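Local structure of arabinogalactan endo-1,4-beta-galactosidase (Ignisphaera aggregans, 7OSK) at residues R94-Y100 / N111-M117; T118-A122 / Y175-A181. The protein probably hydrolyses internal beta-1,4-galactosidic linkages of arabinogalactan, the chain described here being its glycosyl hydrolase family 53 catalytic part. The contacts are given in a common frame with arbitrary orientation. Numbering follows the deposited sequence.

How the interactions relate
Both contacts belong to the (beta/alpha)8 barrel and share helix 114-126: interaction 1 sets the start of that helix against the loop leaving strand 90-95, and interaction 2 packs its next turn against the end of helix 158-178. Their centres lie about 13 Å apart, and they touch directly. The CA of Pro115 is 3.6 Å from Tyr175 OH, Leu114 CD2 is 3.7 Å from Tyr175 CD1, and Leu114 CD1 is 4.0 Å from Met176 CG. Interaction 1 is the one nearer the calcium site, the side chain of Arg94 being about 9 Å from that of the calcium ligand Asn370; interaction 2 lies away from that site.

Interaction 1 (R94-Y100 / N111-M117); sequences RVWNDPY and NCDLPRM
In this (beta/alpha)8 barrel, strand 90-95 runs out into a loop that folds back over the start of helix 114-126, within one beta-alpha-beta unit. Val95 is extended (phi/psi -135/117), and its CA lies 5.3 Å from that of Cys112; the CA atoms of Trp96 and Asp113 are 5.1 Å apart. Cys112 is the centre of an inverse gamma turn (-89/61), and its carbonyl receives the contact's firm hydrogen bond, Trp96 N to Cys112 O at 2.8 Å. The same oxygen meets Val95 CA at 3.3 Å in a CA-H...O contact. Small enough for the narrow gap, the Cys112 side chain (m) points toward the strand: CB sits 3.4 Å from Arg94 O, and SG lies 4.7 Å from the centroid of the Trp96 six-membered ring, an oblique sulfur-aromatic contact. Branched Val95 (t) fills the notch beside the first helical turn, its CG1 4.0 Å from Leu114 CD1 and its CG2 4.0 Å from Met117 CB. Arg94 stretches past SG to a salt bridge with Glu58. Farther along, the puckered (C-gamma endo) ring of Pro99 packs against the turn, CD 3.8 Å from Asp113 CB. Asp113 (p) is the N-cap, its OD1 weakly accepting from Arg116 N at 3.4 Å, a short acidic side chain suited to a first-turn N-H that the helix itself leaves unsatisfied. Arg116 curls back so that NE donates to Asn111 O at 2.8 Å, while its NH1 pairs with Glu64. Tyr100 (m) reaches across from the loop, and its OH gives Asp113 OD2 a weak hydrogen bond of 2.9 Å.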
loop_
_atom_site.group_PDB
_atom_site.type_symbol
_atom_site.label_atom_id
_atom_site.label_comp_id
_atom_site.label_asym_id
_atom_site.label_seq_id
_atom_site.Cartn_x
_atom_site.Cartn_y
_atom_site.Cartn_z
ATOM N N ARG A 94 5.881 -1.943 -1.925
ATOM C CA ARG A 94 6.528 -0.702 -2.328
ATOM C C ARG A 94 7.940 -1.004 -2.810
ATOM O O ARG A 94 8.544 -1.991 -2.394
ATOM C CB ARG A 94 6.560 0.306 -1.174
ATOM C CG ARG A 94 7.292 -0.176 0.064
ATOM C CD ARG A 94 7.403 0.924 1.108
ATOM N NE ARG A 94 7.971 0.433 2.363
ATOM C CZ ARG A 94 7.269 -0.145 3.334
ATOM N NH1 ARG A 94 5.959 -0.315 3.208
ATOM N NH2 ARG A 94 7.880 -0.556 4.435
ATOM N N VAL A 95 8.455 -0.153 -3.693
ATOM C CA VAL A 95 9.800 -0.320 -4.231
ATOM C C VAL A 95 10.547 1.010 -4.227
ATOM O O VAL A 95 10.141 1.966 -4.892
ATOM C CB VAL A 95 9.771 -0.891 -5.673
ATOM C CG1 VAL A 95 11.175 -0.954 -6.263
ATOM C CG2 VAL A 95 9.131 -2.270 -5.691
ATOM N N TRP A 96 11.636 1.058 -3.466
ATOM C CA TRP A 96 12.528 2.211 -3.452
ATOM C C TRP A 96 13.688 1.948 -4.402
ATOM O O TRP A 96 14.134 0.809 -4.547
ATOM C CB TRP A 96 13.039 2.486 -2.037
ATOM C CG TRP A 96 11.964 2.923 -1.082
ATOM C CD1 TRP A 96 10.931 3.776 -1.344
ATOM C CD2 TRP A 96 11.812 2.522 0.284
ATOM N NE1 TRP A 96 10.149 3.933 -0.226
ATOM C CE2 TRP A 96 10.671 3.174 0.787
ATOM C CE3 TRP A 96 12.533 1.675 1.130
ATOM C CZ2 TRP A 96 10.231 3.004 2.097
ATOM C CZ3 TRP A 96 12.094 1.510 2.435
ATOM C CH2 TRP A 96 10.953 2.169 2.903
ATOM N N ASN A 97 14.169 3.000 -5.057
ATOM C CA ASN A 97 15.206 2.856 -6.070
ATOM C C ASN A 97 16.528 2.390 -5.474
ATOM O O ASN A 97 17.115 1.411 -5.937
ATOM C CB ASN A 97 15.407 4.177 -6.813
ATOM C CG ASN A 97 14.178 4.596 -7.600
ATOM O OD1 ASN A 97 13.046 4.309 -7.210
ATOM N ND2 ASN A 97 14.398 5.274 -8.718
ATOM N N ASP A 98 16.987 3.096 -4.446
ATOM C CA ASP A 98 18.249 2.776 -3.788
ATOM C C ASP A 98 18.199 3.166 -2.314
ATOM O O ASP A 98 18.721 4.212 -1.930
ATOM C CB ASP A 98 19.411 3.489 -4.484
ATOM C CG ASP A 98 20.753 3.165 -3.859
ATOM O OD1 ASP A 98 20.934 2.023 -3.391
ATOM O OD2 ASP A 98 21.627 4.055 -3.834
ATOM N N PRO A 99 17.564 2.324 -1.482
ATOM C CA PRO A 99 17.436 2.583 -0.044
ATOM C C PRO A 99 18.718 2.278 0.739
ATOM O O PRO A 99 18.674 1.696 1.823
ATOM C CB PRO A 99 16.289 1.653 0.368
ATOM C CG PRO A 99 16.381 0.515 -0.578
ATOM C CD PRO A 99 16.844 1.101 -1.884
ATOM N N TYR A 100 19.850 2.690 0.179
ATOM C CA TYR A 100 21.154 2.513 0.806
ATOM C C TYR A 100 21.933 3.814 0.673
ATOM O O TYR A 100 21.651 4.603 -0.224
ATOM C CB TYR A 100 21.923 1.363 0.151
ATOM C CG TYR A 100 21.132 0.081 0.032
ATOM C CD1 TYR A 100 20.284 -0.134 -1.045
ATOM C CD2 TYR A 100 21.238 -0.917 0.992
ATOM C CE1 TYR A 100 19.560 -1.301 -1.160
ATOM C CE2 TYR A 100 20.518 -2.090 0.885
ATOM C CZ TYR A 100 19.681 -2.276 -0.194
ATOM O OH TYR A 100 18.959 -3.441 -0.308
ATOM N N ASN A 111 13.793 -1.973 3.758
ATOM C CA ASN A 111 14.825 -1.989 2.723
ATOM C C ASN A 111 14.284 -2.559 1.417
ATOM O O ASN A 111 14.776 -3.569 0.910
ATOM C CB ASN A 111 16.030 -2.792 3.201
ATOM C CG ASN A 111 16.659 -2.198 4.439
ATOM O OD1 ASN A 111 16.736 -0.980 4.576
ATOM N ND2 ASN A 111 17.101 -3.053 5.356
ATOM N N CYS A 112 13.272 -1.886 0.880
ATOM C CA CYS A 112 12.465 -2.430 -0.201
ATOM C C CYS A 112 13.014 -2.116 -1.592
ATOM O O CYS A 112 12.339 -1.478 -2.399
ATOM C CB CYS A 112 11.037 -1.897 -0.080
ATOM S SG CYS A 112 10.306 -2.181 1.545
ATOM N N ASP A 113 14.229 -2.572 -1.876
ATOM C CA ASP A 113 14.807 -2.386 -3.201
ATOM C C ASP A 113 14.227 -3.422 -4.162
ATOM O O ASP A 113 13.571 -4.374 -3.739
ATOM C CB ASP A 113 16.336 -2.476 -3.156
ATOM C CG ASP A 113 16.834 -3.845 -2.735
ATOM O OD1 ASP A 113 16.053 -4.603 -2.129
ATOM O OD2 ASP A 113 18.014 -4.159 -3.007
ATOM N N LEU A 114 14.476 -3.229 -5.453
ATOM C CA LEU A 114 13.831 -4.029 -6.491
ATOM C C LEU A 114 14.177 -5.522 -6.411
ATOM O O LEU A 114 13.292 -6.363 -6.571
ATOM C CB LEU A 114 14.198 -3.478 -7.872
ATOM C CG LEU A 114 13.489 -4.103 -9.074
ATOM C CD1 LEU A 114 12.011 -3.737 -9.077
ATOM C CD2 LEU A 114 14.161 -3.664 -10.369
ATOM N N PRO A 115 15.457 -5.863 -6.171
ATOM C CA PRO A 115 15.793 -7.290 -6.078
ATOM C C PRO A 115 15.076 -8.024 -4.940
ATOM O O PRO A 115 14.604 -9.139 -5.161
ATOM C CB PRO A 115 17.307 -7.278 -5.839
ATOM C CG PRO A 115 17.768 -5.996 -6.416
ATOM C CD PRO A 115 16.668 -5.022 -6.135
ATOM N N ARG A 116 15.000 -7.420 -3.756
ATOM C CA ARG A 116 14.355 -8.067 -2.613
ATOM C C ARG A 116 12.837 -8.103 -2.766
ATOM O O ARG A 116 12.194 -9.079 -2.384
ATOM C CB ARG A 116 14.725 -7.358 -1.305
ATOM C CG ARG A 116 13.796 -7.685 -0.141
ATOM C CD ARG A 116 14.457 -7.493 1.222
ATOM N NE ARG A 116 15.350 -6.335 1.271
ATOM C CZ ARG A 116 16.675 -6.394 1.406
ATOM N NH1 ARG A 116 17.307 -7.558 1.512
ATOM N NH2 ARG A 116 17.378 -5.271 1.437
ATOM N N MET A 117 12.268 -7.041 -3.323
ATOM C CA MET A 117 10.824 -6.962 -3.508
ATOM C C MET A 117 10.351 -7.889 -4.618
ATOM O O MET A 117 9.266 -8.458 -4.538
ATOM C CB MET A 117 10.405 -5.525 -3.818
ATOM C CG MET A 117 10.524 -4.577 -2.639
ATOM S SD MET A 117 9.421 -5.008 -1.278
ATOM C CE MET A 117 10.524 -5.942 -0.217
#

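Interaction 2 (T118-A122 / Y175-A181); sequences TDFAA and YMAEHNA
Thr118 overlaps the end of helix 158-178 and the turn that follows it, its CG2 3.8 Å from His179 CB and 3.8 Å from Ala181 CB. With chi1 at m, its OG1 bonds to Leu114 O in its own helix, so a polar atom can be buried here; OG1 also lies 3.4 Å from Tyr175 CE1, at the ring edge, and 3.6 Å from Met176 CG. Segment 118-122 is regular helix, with Ala122 N bonded to Thr118 O at 2.9 Å. Segment 175-181 is helical at first and then turns off in a Schellman motif: Ala181 N bonds to Met176 O at 2.6 Å and Asn180 N, weakly, to Ala177 O at 3.3 Å. Asn180 is the C-prime residue and takes positive phi (53/56), a conformation asparagine tolerates better than most side chains. The turn brings Ala181 (-141/27) against the neighbouring helix, with its CA 4.2 Å from that of Ala122; the CA atoms of Thr118 and Met176 are 5.8 Å apart. Such closeness suits alanine: Ala181 CB nestles 4.0 Å from Ala121 CB and 3.8 Å from Ala122 CB. Ala122 CB also meets His179 O at 3.3 Å, and Ala122 CA makes a CA-H...O contact with Asn180 O at 3.6 Å. Flexible Met176 (m, t, p) bends its CE to 4.2 Å from Ala121 CB, while His179 (m) folds ND1 back onto Tyr175 O at 2.7 Å. Thus the C-terminal end of one outer helix of the (beta/alpha)8 barrel, closed by a Schellman motif, packs through small residues on the flank of helix 114-126.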
loop_
_atom_site.group_PDB
_atom_site.type_symbol
_atom_site.label_atom_id
_atom_site.label_comp_id
_atom_site.label_asym_id
_atom_site.label_seq_id
_atom_site.Cartn_x
_atom_site.Cartn_y
_atom_site.Cartn_z
ATOM N N THR A 118 11.166 -8.039 -5.656
ATOM C CA THR A 118 10.802 -8.868 -6.797
ATOM C C THR A 118 10.794 -10.349 -6.422
ATOM O O THR A 118 9.985 -11.123 -6.937
ATOM C CB THR A 118 11.763 -8.642 -7.983
ATOM O OG1 THR A 118 11.671 -7.279 -8.421
ATOM C CG2 THR A 118 11.424 -9.562 -9.150
ATOM N N ASP A 119 11.696 -10.742 -5.528
ATOM C CA ASP A 119 11.790 -12.137 -5.117
ATOM C C ASP A 119 10.540 -12.565 -4.362
ATOM O O ASP A 119 10.102 -13.709 -4.475
ATOM C CB ASP A 119 13.025 -12.371 -4.244
ATOM C CG ASP A 119 13.082 -13.785 -3.696
ATOM O OD1 ASP A 119 13.479 -14.701 -4.448
ATOM O OD2 ASP A 119 12.721 -13.981 -2.515
ATOM N N PHE A 120 9.969 -11.647 -3.592
ATOM C CA PHE A 120 8.763 -11.946 -2.831
ATOM C C PHE A 120 7.546 -11.955 -3.749
ATOM O O PHE A 120 6.691 -12.835 -3.654
ATOM C CB PHE A 120 8.568 -10.928 -1.707
ATOM C CG PHE A 120 7.500 -11.313 -0.726
ATOM C CD1 PHE A 120 7.746 -12.273 0.242
ATOM C CD2 PHE A 120 6.252 -10.721 -0.770
ATOM C CE1 PHE A 120 6.769 -12.633 1.145
ATOM C CE2 PHE A 120 5.270 -11.079 0.132
ATOM C CZ PHE A 120 5.530 -12.035 1.091
ATOM N N ALA A 121 7.479 -10.969 -4.638
ATOM C CA ALA A 121 6.378 -10.860 -5.587
ATOM C C ALA A 121 6.339 -12.077 -6.501
ATOM O O ALA A 121 5.269 -12.512 -6.924
ATOM C CB ALA A 121 6.506 -9.584 -6.403
ATOM N N ALA A 122 7.514 -12.620 -6.805
ATOM C CA ALA A 122 7.617 -13.807 -7.647
ATOM C C ALA A 122 7.002 -15.013 -6.947
ATOM O O ALA A 122 6.256 -15.782 -7.553
ATOM C CB ALA A 122 9.072 -14.083 -8.001
ATOM N N TYR A 175 12.687 -6.277 -15.331
ATOM C CA TYR A 175 13.370 -7.122 -14.359
ATOM C C TYR A 175 12.379 -8.069 -13.683
ATOM O O TYR A 175 12.649 -9.265 -13.540
ATOM C CB TYR A 175 14.093 -6.258 -13.316
ATOM C CG TYR A 175 14.739 -7.030 -12.187
ATOM C CD1 TYR A 175 14.024 -7.345 -11.038
ATOM C CD2 TYR A 175 16.066 -7.430 -12.262
ATOM C CE1 TYR A 175 14.609 -8.045 -10.000
ATOM C CE2 TYR A 175 16.661 -8.131 -11.225
ATOM C CZ TYR A 175 15.927 -8.436 -10.098
ATOM O OH TYR A 175 16.513 -9.133 -9.064
ATOM N N MET A 176 11.228 -7.536 -13.285
ATOM C CA MET A 176 10.220 -8.324 -12.585
ATOM C C MET A 176 9.592 -9.372 -13.505
ATOM O O MET A 176 9.257 -10.473 -13.066
ATOM C CB MET A 176 9.128 -7.416 -12.016
ATOM C CG MET A 176 9.652 -6.241 -11.213
ATOM S SD MET A 176 8.388 -5.389 -10.251
ATOM C CE MET A 176 8.001 -6.643 -9.030
ATOM N N ALA A 177 9.437 -9.024 -14.778
ATOM C CA ALA A 177 8.813 -9.918 -15.750
ATOM C C ALA A 177 9.630 -11.195 -15.938
ATOM O O ALA A 177 9.069 -12.269 -16.165
ATOM C CB ALA A 177 8.635 -9.208 -17.085
ATOM N N GLU A 178 10.949 -11.078 -15.832
ATOM C CA GLU A 178 11.842 -12.201 -16.103
ATOM C C GLU A 178 11.976 -13.136 -14.910
ATOM O O GLU A 178 12.209 -14.336 -15.072
ATOM C CB GLU A 178 13.216 -11.686 -16.522
ATOM C CG GLU A 178 13.195 -10.994 -17.866
ATOM C CD GLU A 178 12.671 -11.896 -18.969
ATOM O OE1 GLU A 178 13.044 -13.090 -18.985
ATOM O OE2 GLU A 178 11.888 -11.410 -19.813
ATOM N N HIS A 179 11.820 -12.587 -13.711
ATOM C CA HIS A 179 11.778 -13.398 -12.504
ATOM C C HIS A 179 10.346 -13.857 -12.241
ATOM O O HIS A 179 10.023 -14.313 -11.144
ATOM C CB HIS A 179 12.328 -12.613 -11.312
ATOM C CG HIS A 179 13.752 -12.182 -11.484
ATOM N ND1 HIS A 179 14.144 -11.275 -12.445
ATOM C CD2 HIS A 179 14.878 -12.538 -10.822
ATOM C CE1 HIS A 179 15.449 -11.089 -12.366
ATOM N NE2 HIS A 179 15.919 -11.842 -11.389
ATOM N N ASN A 180 9.500 -13.743 -13.266
ATOM C CA ASN A 180 8.090 -14.112 -13.172
ATOM C C ASN A 180 7.421 -13.420 -11.995
ATOM O O ASN A 180 6.849 -14.067 -11.119
ATOM C CB ASN A 180 7.936 -15.631 -13.060
ATOM C CG ASN A 180 8.330 -16.353 -14.336
ATOM O OD1 ASN A 180 9.221 -17.204 -14.334
ATOM N ND2 ASN A 180 7.667 -16.015 -15.436
ATOM N N ALA A 181 7.517 -12.095 -11.981
ATOM C CA ALA A 181 6.945 -11.286 -10.914
ATOM C C ALA A 181 6.334 -10.009 -11.475
ATOM O O ALA A 181 6.266 -8.990 -10.788
ATOM C CB ALA A 181 8.003 -10.956 -9.876
#